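Local coordinates for protein oxalate biosynthetic component 1 (Burkholderia thailandensis, PDB 5IKY) that makes oxalate in quorum sensing-dependent oxalogenesis, acting as a serine hydrolase of the alpha/beta hydrolase type with an additional lyase activity, at residues A[1087-1092]-A[1099-1104]. Residues are numbered along the deposited sequence; the frame is centred on the assembly and turned at random.
Sequences ARFHDA and HAILRE
The last turn of helix 1080-1090 passes helix 1097-1103 with the CA atoms of F1089 and A1100 7.5 Å apart. The first helix ends just past F1089. D1091 N still donates a hydrogen bond to A1087 O at 2.9 Å, and D1091 then forms the centre of an inverse gamma turn as the chain leaves the helix.

The side-chain contact is small and wholly apolar. The ring of F1089 turns an edge to A1100 and I1101: F1089 CE1 lies 4.3 Å from A1100 CB and 4.3 Å from I1101 CG1. Both carbons lie close to the ring plane, so neither residue covers a ring face. The methyl group of A1100 points toward the other helix and meets the ring edge. I1101 meets it with CG1; with CD1 anti to CA (chi2 178°), the end methyl points away from the ring.

The two helices belong to the C-terminal alpha/beta hydrolase-like region. They are the last two helices of the modelled chain and pack on the mixed sheet. F1089 and I1101 both rest on L970 of strand 969-976, and on strand 988-992 F1089 touches V990 and I1101 touches S988. Away from this contact, A1087 touches I812 and H1090 touches V809 of helix 792-813.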
loop_
_atom_site.group_PDB
_atom_site.type_symbol
_atom_site.label_atom_id
_atom_site.label_comp_id
_atom_site.label_asym_id
_atom_site.label_seq_id
_atom_site.Cartn_x
_atom_site.Cartn_y
_atom_site.Cartn_z
ATOM N N ALA A 1087 -8.580 -28.185 -16.818
ATOM C CA ALA A 1087 -9.509 -29.086 -17.492
ATOM C C ALA A 1087 -8.891 -29.643 -18.770
ATOM O O ALA A 1087 -8.982 -30.840 -19.044
ATOM C CB ALA A 1087 -10.814 -28.371 -17.802
ATOM N N ARG A 1088 -8.262 -28.766 -19.547
ATOM C CA ARG A 1088 -7.598 -29.172 -20.781
ATOM C C ARG A 1088 -6.408 -30.077 -20.477
ATOM O O ARG A 1088 -6.145 -31.035 -21.203
ATOM C CB ARG A 1088 -7.147 -27.947 -21.579
ATOM N N PHE A 1089 -5.697 -29.761 -19.399
ATOM C CA PHE A 1089 -4.584 -30.584 -18.935
ATOM C C PHE A 1089 -5.052 -31.988 -18.573
ATOM O O PHE A 1089 -4.466 -32.983 -19.002
ATOM C CB PHE A 1089 -3.905 -29.938 -17.725
ATOM C CG PHE A 1089 -3.001 -28.791 -18.072
ATOM C CD1 PHE A 1089 -2.365 -28.737 -19.302
ATOM C CD2 PHE A 1089 -2.779 -27.769 -17.162
ATOM C CE1 PHE A 1089 -1.526 -27.684 -19.618
ATOM C CE2 PHE A 1089 -1.943 -26.713 -17.473
ATOM C CZ PHE A 1089 -1.316 -26.670 -18.703
ATOM N N HIS A 1090 -6.113 -32.052 -17.775
ATOM C CA HIS A 1090 -6.669 -33.318 -17.317
ATOM C C HIS A 1090 -7.203 -34.142 -18.485
ATOM O O HIS A 1090 -6.761 -35.268 -18.716
ATOM C CB HIS A 1090 -7.778 -33.069 -16.294
ATOM C CG HIS A 1090 -8.251 -34.306 -15.600
ATOM N ND1 HIS A 1090 -9.467 -34.379 -14.955
ATOM C CD2 HIS A 1090 -7.669 -35.519 -15.444
ATOM C CE1 HIS A 1090 -9.617 -35.584 -14.435
ATOM N NE2 HIS A 1090 -8.539 -36.296 -14.717
ATOM N N ASP A 1091 -8.154 -33.570 -19.217
ATOM C CA ASP A 1091 -8.749 -34.242 -20.368
ATOM C C ASP A 1091 -7.895 -34.055 -21.617
ATOM O O ASP A 1091 -8.281 -33.338 -22.542
ATOM C CB ASP A 1091 -10.167 -33.722 -20.620
ATOM C CG ASP A 1091 -11.097 -33.972 -19.449
ATOM O OD1 ASP A 1091 -10.597 -34.167 -18.322
ATOM O OD2 ASP A 1091 -12.329 -33.973 -19.657
ATOM N N ALA A 1092 -6.737 -34.704 -21.640
ATOM C CA ALA A 1092 -5.826 -34.597 -22.771
ATOM C C ALA A 1092 -5.278 -35.962 -23.170
ATOM O O ALA A 1092 -5.011 -36.804 -22.311
ATOM C CB ALA A 1092 -4.685 -33.646 -22.444
ATOM N N HIS A 1099 3.215 -28.228 -26.533
ATOM C CA HIS A 1099 2.068 -28.207 -27.432
ATOM C C HIS A 1099 0.808 -27.746 -26.704
ATOM O O HIS A 1099 0.124 -26.820 -27.148
ATOM C CB HIS A 1099 1.844 -29.590 -28.047
ATOM N N ALA A 1100 0.512 -28.394 -25.581
ATOM C CA ALA A 1100 -0.696 -28.109 -24.814
ATOM C C ALA A 1100 -0.723 -26.674 -24.300
ATOM O O ALA A 1100 -1.732 -25.980 -24.427
ATOM C CB ALA A 1100 -0.825 -29.085 -23.652
ATOM N N ILE A 1101 0.389 -26.231 -23.724
ATOM C CA ILE A 1101 0.450 -24.900 -23.132
ATOM C C ILE A 1101 0.409 -23.805 -24.198
ATOM O O ILE A 1101 -0.237 -22.778 -24.003
ATOM C CB ILE A 1101 1.714 -24.717 -22.265
ATOM C CG1 ILE A 1101 1.976 -25.954 -21.410
ATOM C CG2 ILE A 1101 1.553 -23.537 -21.349
ATOM C CD1 ILE A 1101 3.236 -25.855 -20.581
ATOM N N LEU A 1102 1.082 -24.028 -25.325
ATOM C CA LEU A 1102 1.118 -23.038 -26.402
ATOM C C LEU A 1102 -0.269 -22.792 -26.988
ATOM O O LEU A 1102 -0.583 -21.682 -27.420
ATOM C CB LEU A 1102 2.077 -23.473 -27.512
ATOM N N ARG A 1103 -1.095 -23.834 -26.999
ATOM C CA ARG A 1103 -2.464 -23.720 -27.485
ATOM C C ARG A 1103 -3.276 -22.799 -26.580
ATOM O O ARG A 1103 -4.200 -22.121 -27.030
ATOM C CB ARG A 1103 -3.124 -25.099 -27.569
ATOM N N GLU A 1104 -2.911 -22.767 -25.302
ATOM C CA GLU A 1104 -3.607 -21.941 -24.321
ATOM C C GLU A 1104 -3.292 -20.454 -24.491
ATOM O O GLU A 1104 -3.851 -19.610 -23.789
ATOM C CB GLU A 1104 -3.254 -22.395 -22.902
#